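Local coordinates for protein mitochondrial enolase superfamily member 1 (Homo sapiens, PDB 4A35) that catalyses the magnesium-dependent dehydration of L-fuconate to 2-keto-3-deoxy-L-fuconate, a step in the breakdown of L-fucose, at residues Cys235-Arg239 and Lys270-Leu274; Arg16-Leu21 and Val434-Leu438. Numbering follows the deposited sequence.

Interaction 1 of 2, residues Cys235-Arg239 and Lys270-Leu274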
ATOM      1  N   CYS A 235      10.770  -6.483 -30.368  1.00 27.60           N
ATOM      2  CA  CYS A 235      10.122  -7.795 -30.386  1.00 26.07           C
ATOM      3  C   CYS A 235      10.461  -8.500 -31.697  1.00 29.56           C
ATOM      4  O   CYS A 235      10.744  -9.689 -31.672  1.00 30.24           O
ATOM      5  CB  CYS A 235       8.612  -7.667 -30.187  1.00 23.85           C
ATOM      6  SG  CYS A 235       8.141  -7.238 -28.502  1.00 25.30           S
ATOM      7  N   GLN A 236      10.510  -7.756 -32.813  1.00 26.88           N
ATOM      8  CA  GLN A 236      10.897  -8.316 -34.132  1.00 28.16           C
ATOM      9  C   GLN A 236      12.327  -8.899 -34.074  1.00 32.78           C
ATOM     10  O   GLN A 236      12.544 -10.049 -34.473  1.00 33.32           O
ATOM     11  CB  GLN A 236      10.801  -7.270 -35.251  1.00 29.93           C
ATOM     12  CG  GLN A 236      10.943  -7.876 -36.666  1.00 35.01           C
ATOM     13  CD  GLN A 236       9.812  -8.829 -36.975  1.00 43.35           C
ATOM     14  OE1 GLN A 236       8.653  -8.449 -37.011  1.00 36.63           O
ATOM     15  NE2 GLN A 236      10.110 -10.097 -37.116  1.00 41.08           N
ATOM     16  N   ILE A 237      13.263  -8.143 -33.522  1.00 31.12           N
ATOM     17  CA  ILE A 237      14.658  -8.597 -33.395  1.00 31.04           C
ATOM     18  C   ILE A 237      14.724  -9.870 -32.536  1.00 34.72           C
ATOM     19  O   ILE A 237      15.362 -10.843 -32.945  1.00 36.04           O
ATOM     20  CB  ILE A 237      15.584  -7.472 -32.854  1.00 33.48           C
ATOM     21  CG1 ILE A 237      15.815  -6.395 -33.945  1.00 35.22           C
ATOM     22  CG2 ILE A 237      16.923  -8.037 -32.316  1.00 32.62           C
ATOM     23  CD1 ILE A 237      16.208  -5.075 -33.436  1.00 38.71           C
ATOM     24  N   ILE A 238      14.064  -9.878 -31.365  1.00 29.45           N
ATOM     25  CA  ILE A 238      14.160 -11.042 -30.487  1.00 27.51           C
ATOM     26  C   ILE A 238      13.511 -12.265 -31.158  1.00 31.50           C
ATOM     27  O   ILE A 238      14.127 -13.324 -31.211  1.00 27.77           O
ATOM     28  CB  ILE A 238      13.579 -10.753 -29.082  1.00 27.84           C
ATOM     29  CG1 ILE A 238      14.410  -9.627 -28.387  1.00 27.13           C
ATOM     30  CG2 ILE A 238      13.563 -12.032 -28.231  1.00 27.04           C
ATOM     31  CD1 ILE A 238      13.668  -9.067 -27.064  1.00 34.07           C
ATOM     32  N   ARG A 239      12.275 -12.115 -31.643  1.00 32.46           N
ATOM     33  CA  ARG A 239      11.536 -13.213 -32.264  1.00 33.53           C
ATOM     34  C   ARG A 239      12.300 -13.788 -33.492  1.00 38.87           C
ATOM     35  O   ARG A 239      12.328 -15.013 -33.623  1.00 39.94           O
ATOM     36  CB  ARG A 239      10.077 -12.780 -32.592  1.00 34.20           C
ATOM     37  CG  ARG A 239       9.147 -13.890 -33.092  1.00 44.07           C
ATOM     38  CD  ARG A 239       9.197 -15.156 -32.262  1.00 34.60           C
ATOM     39  NE  ARG A 239       8.154 -15.199 -31.242  1.00 26.97           N
ATOM     40  CZ  ARG A 239       8.076 -16.141 -30.318  1.00 33.52           C
ATOM     41  NH1 ARG A 239       9.015 -17.080 -30.236  1.00 26.37           N
ATOM     42  NH2 ARG A 239       7.072 -16.141 -29.447  1.00 24.45           N
ATOM     43  N   LYS A 270       1.133 -10.458 -32.789  1.00 24.71           N
ATOM     44  CA  LYS A 270       1.804 -11.130 -33.916  1.00 25.89           C
ATOM     45  C   LYS A 270       3.116 -11.798 -33.454  1.00 29.86           C
ATOM     46  O   LYS A 270       3.539 -12.752 -34.076  1.00 30.23           O
ATOM     47  CB  LYS A 270       2.065 -10.159 -35.084  1.00 28.02           C
ATOM     48  CG  LYS A 270       2.968  -8.948 -34.750  1.00 31.99           C
ATOM     49  CD  LYS A 270       3.004  -7.982 -35.939  1.00 34.92           C
ATOM     50  CE  LYS A 270       3.705  -6.677 -35.662  1.00 43.79           C
ATOM     51  NZ  LYS A 270       3.643  -5.775 -36.863  1.00 52.77           N
ATOM     52  N   PHE A 271       3.719 -11.322 -32.349  1.00 24.09           N
ATOM     53  CA  PHE A 271       4.973 -11.891 -31.839  1.00 23.87           C
ATOM     54  C   PHE A 271       4.714 -13.155 -30.993  1.00 26.13           C
ATOM     55  O   PHE A 271       5.662 -13.792 -30.520  1.00 25.54           O
ATOM     56  CB  PHE A 271       5.774 -10.823 -31.051  1.00 24.93           C
ATOM     57  CG  PHE A 271       6.096  -9.634 -31.933  1.00 25.80           C
ATOM     58  CD1 PHE A 271       6.979  -9.759 -33.013  1.00 30.30           C
ATOM     59  CD2 PHE A 271       5.499  -8.396 -31.707  1.00 25.78           C
ATOM     60  CE1 PHE A 271       7.255  -8.667 -33.841  1.00 31.33           C
ATOM     61  CE2 PHE A 271       5.784  -7.305 -32.521  1.00 28.32           C
ATOM     62  CZ  PHE A 271       6.666  -7.443 -33.592  1.00 29.06           C
ATOM     63  N   LYS A 272       3.432 -13.549 -30.862  1.00 23.50           N
ATOM     64  CA  LYS A 272       2.992 -14.732 -30.109  1.00 23.82           C
ATOM     65  C   LYS A 272       3.607 -14.785 -28.693  1.00 25.49           C
ATOM     66  O   LYS A 272       4.237 -15.795 -28.297  1.00 24.81           O
ATOM     67  CB  LYS A 272       3.266 -16.057 -30.863  1.00 25.51           C
ATOM     68  CG  LYS A 272       2.788 -16.076 -32.326  1.00 33.01           C
ATOM     69  CD  LYS A 272       1.298 -15.863 -32.449  1.00 36.07           C
ATOM     70  CE  LYS A 272       0.810 -16.225 -33.846  1.00 41.81           C
ATOM     71  NZ  LYS A 272      -0.535 -15.645 -34.110  1.00 49.40           N
ATOM     72  N   PRO A 273       3.362 -13.729 -27.883  1.00 19.47           N
ATOM     73  CA  PRO A 273       3.851 -13.766 -26.483  1.00 18.15           C
ATOM     74  C   PRO A 273       3.105 -14.812 -25.620  1.00 21.39           C
ATOM     75  O   PRO A 273       1.893 -14.981 -25.780  1.00 20.52           O
ATOM     76  CB  PRO A 273       3.555 -12.344 -25.978  1.00 18.56           C
ATOM     77  CG  PRO A 273       2.411 -11.868 -26.787  1.00 21.59           C
ATOM     78  CD  PRO A 273       2.608 -12.483 -28.174  1.00 19.16           C
ATOM     79  N   LEU A 274       3.820 -15.550 -24.755  1.00 22.01           N
ATOM     80  CA  LEU A 274       3.125 -16.479 -23.825  1.00 22.19           C
ATOM     81  C   LEU A 274       2.217 -15.698 -22.839  1.00 22.31           C
ATOM     82  O   LEU A 274       1.058 -16.073 -22.533  1.00 19.91           O
ATOM     83  CB  LEU A 274       4.159 -17.322 -23.051  1.00 21.61           C
ATOM     84  CG  LEU A 274       3.568 -18.179 -21.897  1.00 25.27           C
ATOM     85  CD1 LEU A 274       2.641 -19.297 -22.461  1.00 26.94           C
ATOM     86  CD2 LEU A 274       4.673 -18.791 -21.059  1.00 26.57           C
TER
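In the beta/alpha barrel of this enolase-superfamily enzyme, helix 228-242 packs against the turn between helix 258-268 and strand 275-277, a worked example of how successive beta/alpha units fit together. Phe271, in the m rotamer, directs its ring at the helix, where Cys235 CB lies 3.5 Å from the ring centroid and only 11° off the normal, a CH-pi contact over the face. The m rotamer of Cys235 leaves SG 4.8 Å from the same centroid, an oblique sulfur-aromatic contact. Gln236 folds back through t and p torsions so that its OE1 comes 3.5 Å from Phe271 CE1 at the ring edge, while its NE2 is hydrogen-bonded to Asp240 OD1. One helical turn beyond Cys235, Arg239 leaves the helix with chi1 t and bends at chi2 p. Its NE and NH2 both donate to Phe271 O, at 3.0 and 2.9 Å, and NH1 is engaged by the carbonyls of Lys246 and Gly243. Lys272, with phi and psi both positive, turns the chain toward the barrel strand. Phe271 therefore serves twice, through ring and carbonyl, and the guanidinium of Arg239 is bonded to backbone oxygens of both this turn and the loop after its own helix.

Interaction 2 of 2, residues Arg16-Leu21 and Val434-Leu438. With EDO (1,2-ethanediol), chain E; EDO (1,2-ethanediol), chain D; EDO (1,2-ethanediol), chain H.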
ATOM      1  N   ARG A  16      23.307   0.492  -2.065  1.00 17.26           N
ATOM      2  CA  ARG A  16      22.814   0.873  -3.378  1.00 17.90           C
ATOM      3  C   ARG A  16      23.819   0.611  -4.441  1.00 19.98           C
ATOM      4  O   ARG A  16      24.997   0.897  -4.275  1.00 20.14           O
ATOM      5  CB  ARG A  16      22.419   2.391  -3.404  1.00 17.16           C
ATOM      6  CG  ARG A  16      21.355   2.770  -2.348  1.00 19.13           C
ATOM      7  CD  ARG A  16      20.931   4.228  -2.488  1.00 20.15           C
ATOM      8  NE  ARG A  16      20.130   4.608  -1.320  1.00 21.55           N
ATOM      9  CZ  ARG A  16      19.358   5.686  -1.246  1.00 28.11           C
ATOM     10  NH1 ARG A  16      19.244   6.504  -2.289  1.00 20.23           N
ATOM     11  NH2 ARG A  16      18.679   5.940  -0.144  1.00 17.15           N
ATOM     12  N   PHE A  17      23.342  -0.006  -5.536  1.00 17.59           N
ATOM     13  CA  PHE A  17      24.184  -0.287  -6.683  1.00 17.76           C
ATOM     14  C   PHE A  17      23.814   0.710  -7.788  1.00 18.89           C
ATOM     15  O   PHE A  17      22.634   0.868  -8.133  1.00 18.45           O
ATOM     16  CB  PHE A  17      24.094  -1.776  -7.122  1.00 19.29           C
ATOM     17  CG  PHE A  17      24.504  -2.722  -6.002  1.00 18.76           C
ATOM     18  CD1 PHE A  17      25.839  -3.090  -5.830  1.00 22.09           C
ATOM     19  CD2 PHE A  17      23.558  -3.196  -5.084  1.00 19.71           C
ATOM     20  CE1 PHE A  17      26.232  -3.910  -4.757  1.00 22.53           C
ATOM     21  CE2 PHE A  17      23.949  -4.020  -4.008  1.00 22.58           C
ATOM     22  CZ  PHE A  17      25.283  -4.367  -3.851  1.00 22.34           C
ATOM     23  N   PRO A  18      24.842   1.294  -8.448  1.00 18.50           N
ATOM     24  CA  PRO A  18      24.568   2.320  -9.491  1.00 16.65           C
ATOM     25  C   PRO A  18      24.213   1.713 -10.863  1.00 20.38           C
ATOM     26  O   PRO A  18      24.821   2.016 -11.884  1.00 21.13           O
ATOM     27  CB  PRO A  18      25.860   3.129  -9.528  1.00 18.66           C
ATOM     28  CG  PRO A  18      26.957   2.084  -9.133  1.00 23.40           C
ATOM     29  CD  PRO A  18      26.284   1.222  -8.091  1.00 20.14           C
ATOM     30  N   THR A  19      23.210   0.863 -10.901  1.00 18.98           N
ATOM     31  CA  THR A  19      22.878   0.148 -12.141  1.00 19.98           C
ATOM     32  C   THR A  19      22.336   1.103 -13.243  1.00 21.86           C
ATOM     33  O   THR A  19      22.496   0.780 -14.427  1.00 21.67           O
ATOM     34  CB  THR A  19      21.966  -1.040 -11.869  1.00 29.98           C
ATOM     35  OG1 THR A  19      20.889  -0.594 -11.123  1.00 23.31           O
ATOM     36  CG2 THR A  19      22.663  -2.163 -11.071  1.00 33.12           C
ATOM     37  N   SER A  20      21.833   2.313 -12.869  1.00 19.59           N
ATOM     38  CA  SER A  20      21.336   3.311 -13.840  1.00 19.51           C
ATOM     39  C   SER A  20      22.503   3.812 -14.733  1.00 24.91           C
ATOM     40  O   SER A  20      22.291   4.218 -15.891  1.00 26.22           O
ATOM     41  CB  SER A  20      20.674   4.491 -13.128  1.00 21.62           C
ATOM     42  OG  SER A  20      21.594   5.245 -12.365  1.00 22.65           O
ATOM     43  N   LEU A  21      23.738   3.719 -14.209  1.00 19.20           N
ATOM     44  CA  LEU A  21      24.933   4.147 -14.986  1.00 20.67           C
ATOM     45  C   LEU A  21      25.483   3.002 -15.905  1.00 25.80           C
ATOM     46  O   LEU A  21      26.328   3.242 -16.777  1.00 25.83           O
ATOM     47  CB  LEU A  21      26.017   4.664 -14.025  1.00 20.80           C
ATOM     48  CG  LEU A  21      25.652   5.925 -13.221  1.00 23.98           C
ATOM     49  CD1 LEU A  21      26.784   6.324 -12.235  1.00 22.58           C
ATOM     50  CD2 LEU A  21      25.336   7.116 -14.140  1.00 25.84           C
ATOM     51  N   VAL A 434      31.866   3.823  -3.338  1.00 22.05           N
ATOM     52  CA  VAL A 434      31.243   4.029  -4.637  1.00 21.63           C
ATOM     53  C   VAL A 434      30.428   5.333  -4.641  1.00 24.70           C
ATOM     54  O   VAL A 434      30.570   6.127  -5.584  1.00 23.69           O
ATOM     55  CB  VAL A 434      30.407   2.788  -5.063  1.00 26.29           C
ATOM     56  CG1 VAL A 434      29.571   3.063  -6.317  1.00 25.40           C
ATOM     57  CG2 VAL A 434      31.315   1.574  -5.272  1.00 28.48           C
ATOM     58  N   TRP A 435      29.653   5.597  -3.560  1.00 21.84           N
ATOM     59  CA  TRP A 435      28.810   6.795  -3.491  1.00 20.76           C
ATOM     60  C   TRP A 435      29.608   8.030  -3.177  1.00 24.22           C
ATOM     61  O   TRP A 435      29.195   9.100  -3.607  1.00 23.15           O
ATOM     62  CB  TRP A 435      27.632   6.577  -2.527  1.00 19.41           C
ATOM     63  CG  TRP A 435      26.748   5.508  -3.104  1.00 19.80           C
ATOM     64  CD1 TRP A 435      26.712   4.185  -2.745  1.00 21.95           C
ATOM     65  CD2 TRP A 435      25.982   5.617  -4.317  1.00 19.70           C
ATOM     66  NE1 TRP A 435      25.929   3.474  -3.635  1.00 20.95           N
ATOM     67  CE2 TRP A 435      25.469   4.330  -4.608  1.00 22.70           C
ATOM     68  CE3 TRP A 435      25.649   6.695  -5.172  1.00 21.85           C
ATOM     69  CZ2 TRP A 435      24.663   4.085  -5.724  1.00 22.54           C
ATOM     70  CZ3 TRP A 435      24.907   6.433  -6.315  1.00 24.10           C
ATOM     71  CH2 TRP A 435      24.353   5.158  -6.533  1.00 24.96           C
ATOM     72  N   LYS A 436      30.793   7.904  -2.537  1.00 21.02           N
ATOM     73  CA  LYS A 436      31.645   9.078  -2.313  1.00 22.80           C
ATOM     74  C   LYS A 436      32.297   9.482  -3.671  1.00 27.59           C
ATOM     75  O   LYS A 436      32.606  10.650  -3.879  1.00 27.32           O
ATOM     76  CB  LYS A 436      32.724   8.793  -1.236  1.00 26.85           C
ATOM     77  CG  LYS A 436      32.183   8.814   0.188  1.00 39.13           C
ATOM     78  CD  LYS A 436      33.265   8.437   1.193  1.00 57.13           C
ATOM     79  CE  LYS A 436      32.948   8.932   2.591  1.00 72.44           C
ATOM     80  NZ  LYS A 436      33.807   8.278   3.614  1.00 84.34           N
ATOM     81  N   LYS A 437      32.436   8.519  -4.606  1.00 21.43           N
ATOM     82  CA  LYS A 437      33.028   8.806  -5.920  1.00 21.53           C
ATOM     83  C   LYS A 437      31.937   9.358  -6.854  1.00 24.44           C
ATOM     84  O   LYS A 437      32.214  10.210  -7.690  1.00 24.06           O
ATOM     85  CB  LYS A 437      33.659   7.524  -6.524  1.00 24.10           C
ATOM     86  CG  LYS A 437      35.023   7.178  -5.889  1.00 24.01           C
ATOM     87  CD  LYS A 437      35.569   5.816  -6.369  1.00 23.10           C
ATOM     88  CE  LYS A 437      36.984   5.616  -5.888  1.00 20.02           C
ATOM     89  NZ  LYS A 437      37.550   4.308  -6.410  1.00 21.43           N
ATOM     90  N   LEU A 438      30.709   8.810  -6.753  1.00 21.46           N
ATOM     91  CA  LEU A 438      29.623   9.228  -7.627  1.00 20.88           C
ATOM     92  C   LEU A 438      28.971  10.539  -7.177  1.00 25.79           C
ATOM     93  O   LEU A 438      28.382  11.241  -8.009  1.00 26.78           O
ATOM     94  CB  LEU A 438      28.553   8.132  -7.712  1.00 19.26           C
ATOM     95  CG  LEU A 438      29.016   6.838  -8.449  1.00 20.71           C
ATOM     96  CD1 LEU A 438      27.906   5.778  -8.444  1.00 18.26           C
ATOM     97  CD2 LEU A 438      29.390   7.120  -9.900  1.00 22.46           C
TER
HETATM   98  C1  EDO E1448      19.532   3.571 -17.774  1.00 29.67           C
HETATM   99  O1  EDO E1448      19.680   4.335 -16.579  1.00 26.66           O
HETATM  100  C2  EDO E1448      19.444   2.091 -17.395  1.00 29.54           C
HETATM  101  O2  EDO E1448      20.630   1.735 -16.701  1.00 28.10           O
HETATM  102  C1  EDO D1447      21.707   7.170  -5.004  1.00 33.62           C
HETATM  103  O1  EDO D1447      20.489   6.423  -4.903  1.00 31.47           O
HETATM  104  C2  EDO D1447      21.476   8.696  -4.750  1.00 40.56           C
HETATM  105  O2  EDO D1447      20.184   9.119  -5.193  1.00 44.13           O
HETATM  106  C1  EDO H1451      40.899   3.340  -5.475  1.00 28.38           C
HETATM  107  O1  EDO H1451      39.558   2.971  -5.176  1.00 28.49           O
HETATM  108  C2  EDO H1451      41.240   4.480  -4.442  1.00 31.94           C
HETATM  109  O2  EDO H1451      40.331   5.565  -4.550  1.00 30.91           O
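An indole reaching from the last helix of the chain to the end of its first strand is the striking element here: Trp435 NE1 donates a 2.8 Å hydrogen bond to Arg16 O, closing a span of more than four hundred residues. The CB of Trp435 leaves the helix sideways, yet the m rotamer carries the ring across to the N-terminal segment, where CZ2 lies 3.6 Å from Arg16 CB. Pro18, at the centre of an inverse gamma turn, fills the space beside it. Its CB meets Trp435 CH2 at 3.9 Å and Leu438 CD1 at 3.5 Å, and its CG is 4.0 Å from Val434 CG1. Nearer the surface, Leu21 CD1 touches Leu438 CD2 at 3.6 Å. Phe17 turns away, stacking on His395 close to Tyr35, a probable substrate-binding residue. The Arg16 side chain also leads off, forming salt bridges with Asp14 and Glu64 and a cation-pi contact with Tyr429, whose ring meets Trp435 edge-to-face. A 1,2-ethanediol, probably from the crystallisation liquor, lies with C1 over an indole face and accepts from Arg16 NH1 through O1 at 2.9 Å. Such a contact illustrates how a terminal helix can meet a distant strand end: apolar packing supplies much of the area, while the indole N-H gives the strand-end carbonyl a hydrogen-bond partner in an otherwise largely apolar contact.

From the N terminus, strand 7-16 of the antiparallel sheet in the N-terminal domain runs into 16-21, the first half of interaction 2, whose partner 434-438 comes only at the very end of the chain. The loop so closed takes in most of the protein, including the barrel, and interaction 1 is nested inside it as a short local closure across 30 residues, passing through strand 247-251 and helix 258-268. Interaction 1 thus joins successive beta-alpha units of the barrel, whereas interaction 2 joins the C-terminal helix to the N-terminal domain. Their centres stand 34 Å apart, nearest atoms about 18 Å, without touching: local and global closure coexist in one chain.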